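PDB 3FWT: macrophage migration inhibitory factor-like protein from Leishmania major, which belongs to the macrophage migration inhibitory factor family, small alpha/beta proteins that assemble as trimers. Local coordinates for residues S31-D34 and Q35-A38. Numbering follows the deposited sequence.
Sequences SLDD and QKRA
D33 and K36 meet at an N-cap, the start of helix 34-52 in this MIF-family fold. The D33 carboxylate reaches forward to the first turn, and its OD1 accepts from K36 N at 2.8 Å in a nearly straight bond. A chi1 of 56°, which sets CG between the backbone N and the carbonyl carbon, brings OD1 round to the amide. D33 OD1 also lies 3.3 Å from K36 CB, while OD2 takes a hydrogen bond from a water that also reaches Q35 OE1 weakly. Behind the cap the regular helix bonds begin: R37 N donates to D33 O, and A38 N to D34 O.

The R37 side chain runs back along the helix start to the residues before it, and a kink about CG-CD (chi3 -82°) turns the guanidinium towards D34 and L32. R37 NH2 forms a salt bridge with D34 OD2 at 2.9 Å, meeting that oxygen on its anti side and tilted out of the carboxylate plane. The oxygen lies in the guanidinium plane, but the two flat groups stand nearly perpendicular, 85° apart. A second water joins this edge, donating to D34 OD2 and accepting from R37 NE. One guanidinium face lies over D33 O, and NH1 makes a weak, bent bond to L32 O. The aliphatic part of R37 meets the leucine as well, with L32 CD1 4.0 Å from R37 CG.

Further out, L32 is buried against F63 of strand 60-64 and C109 of helix 92-109. F63 also touches R37, which packs on P68 of a second subunit. L32 N donates to D65 OD2, which also forms a long, weak ion pair with R37 NH1.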
ATOM      1  N   SER A  31     -16.848  -1.129  -9.120  1.00 12.02           N
ATOM      2  CA  SER A  31     -17.521  -0.872  -7.876  1.00 14.54           C
ATOM      3  C   SER A  31     -17.837  -2.213  -7.228  1.00 13.92           C
ATOM      4  O   SER A  31     -18.155  -3.165  -7.932  1.00 15.76           O
ATOM      5  CB  SER A  31     -18.800  -0.078  -8.185  1.00 16.16           C
ATOM      6  OG  SER A  31     -19.623   0.055  -7.060  1.00 20.37           O
ATOM      7  N   LEU A  32     -17.713  -2.338  -5.917  1.00 12.60           N
ATOM      8  CA  LEU A  32     -17.991  -3.629  -5.286  1.00 15.87           C
ATOM      9  C   LEU A  32     -19.181  -3.339  -4.399  1.00 16.47           C
ATOM     10  O   LEU A  32     -19.375  -2.191  -3.993  1.00 18.27           O
ATOM     11  CB  LEU A  32     -16.815  -4.069  -4.408  1.00 14.41           C
ATOM     12  CG  LEU A  32     -15.550  -4.395  -5.128  1.00 19.24           C
ATOM     13  CD1 LEU A  32     -14.429  -4.636  -4.029  1.00 18.27           C
ATOM     14  CD2 LEU A  32     -15.796  -5.575  -5.957  1.00 17.73           C
ATOM     15  N   ASP A  33     -20.014  -4.319  -4.117  1.00 17.68           N
ATOM     16  CA  ASP A  33     -21.053  -4.068  -3.119  1.00 15.61           C
ATOM     17  C   ASP A  33     -20.776  -4.915  -1.916  1.00 14.99           C
ATOM     18  O   ASP A  33     -19.765  -5.627  -1.852  1.00 14.32           O
ATOM     19  CB  ASP A  33     -22.456  -4.345  -3.645  1.00 15.54           C
ATOM     20  CG  ASP A  33     -22.609  -5.791  -4.197  1.00 16.08           C
ATOM     21  OD1 ASP A  33     -21.803  -6.699  -3.813  1.00 14.25           O
ATOM     22  OD2 ASP A  33     -23.526  -5.982  -5.016  1.00 15.82           O
ATOM     23  N   ASP A  34     -21.641  -4.832  -0.930  1.00 14.85           N
ATOM     24  CA  ASP A  34     -21.433  -5.683   0.236  1.00 16.57           C
ATOM     25  C   ASP A  34     -21.371  -7.233   0.027  1.00 14.63           C
ATOM     26  O   ASP A  34     -20.610  -7.893   0.757  1.00 12.23           O
ATOM     27  CB  ASP A  34     -22.448  -5.371   1.284  1.00 17.27           C
ATOM     28  CG  ASP A  34     -22.044  -4.170   2.162  1.00 20.87           C
ATOM     29  OD1 ASP A  34     -22.859  -3.786   3.030  1.00 17.53           O
ATOM     30  OD2 ASP A  34     -20.983  -3.569   1.899  1.00 18.85           O
ATOM     31  N   GLN A  35     -22.200  -7.790  -0.873  1.00 14.20           N
ATOM     32  CA  GLN A  35     -22.211  -9.244  -1.159  1.00 14.04           C
ATOM     33  C   GLN A  35     -20.853  -9.703  -1.747  1.00 11.48           C
ATOM     34  O   GLN A  35     -20.199 -10.708  -1.314  1.00 10.77           O
ATOM     35  CB  GLN A  35     -23.390  -9.580  -2.132  1.00 16.66           C
ATOM     36  CG  GLN A  35     -24.846  -9.169  -1.564  1.00 21.34           C
ATOM     37  CD  GLN A  35     -26.005  -9.220  -2.594  1.00 23.95           C
ATOM     38  OE1 GLN A  35     -26.319  -8.218  -3.266  1.00 22.45           O
ATOM     39  NE2 GLN A  35     -26.676 -10.377  -2.676  1.00 22.58           N
ATOM     40  N   LYS A  36     -20.383  -8.900  -2.706  1.00 11.45           N
ATOM     41  CA  LYS A  36     -19.156  -9.201  -3.361  1.00 10.20           C
ATOM     42  C   LYS A  36     -17.983  -9.039  -2.430  1.00 11.29           C
ATOM     43  O   LYS A  36     -17.048  -9.843  -2.449  1.00 11.18           O
ATOM     44  CB  LYS A  36     -18.954  -8.252  -4.565  1.00 11.63           C
ATOM     45  CG  LYS A  36     -19.672  -8.625  -5.912  1.00 16.21           C
ATOM     46  CD  LYS A  36     -19.693  -7.364  -6.807  1.00 24.78           C
ATOM     47  CE  LYS A  36     -20.112  -7.710  -8.294  1.00 26.97           C
ATOM     48  NZ  LYS A  36     -21.077  -8.893  -8.191  1.00 31.42           N
ATOM     49  N   ARG A  37     -17.981  -8.001  -1.575  1.00 11.70           N
ATOM     50  CA  ARG A  37     -16.892  -8.007  -0.594  1.00 11.55           C
ATOM     51  C   ARG A  37     -16.999  -9.160   0.373  1.00 12.03           C
ATOM     52  O   ARG A  37     -15.974  -9.759   0.690  1.00 11.12           O
ATOM     53  CB  ARG A  37     -16.802  -6.719   0.222  1.00  9.84           C
ATOM     54  CG  ARG A  37     -16.410  -5.482  -0.636  1.00 12.26           C
ATOM     55  CD  ARG A  37     -16.411  -4.181   0.250  1.00 10.01           C
ATOM     56  NE  ARG A  37     -17.757  -3.610   0.414  1.00 15.73           N
ATOM     57  CZ  ARG A  37     -18.290  -2.717  -0.418  1.00 11.05           C
ATOM     58  NH1 ARG A  37     -17.575  -2.242  -1.444  1.00  9.81           N
ATOM     59  NH2 ARG A  37     -19.535  -2.291  -0.240  1.00 12.50           N
ATOM     60  N   ALA A  38     -18.198  -9.469   0.848  1.00 11.27           N
ATOM     61  CA  ALA A  38     -18.305 -10.617   1.747  1.00 11.91           C
ATOM     62  C   ALA A  38     -17.828 -11.946   1.065  1.00 13.15           C
ATOM     63  O   ALA A  38     -17.095 -12.761   1.654  1.00 13.36           O
ATOM     64  CB  ALA A  38     -19.712 -10.709   2.337  1.00 11.64           C
TER
HETATM   65  O   HOH W   1     -24.153  -8.298  -5.561  1.00 22.74           O
HETATM   66  O   HOH W   2     -18.196  -4.820   3.090  1.00 12.05           O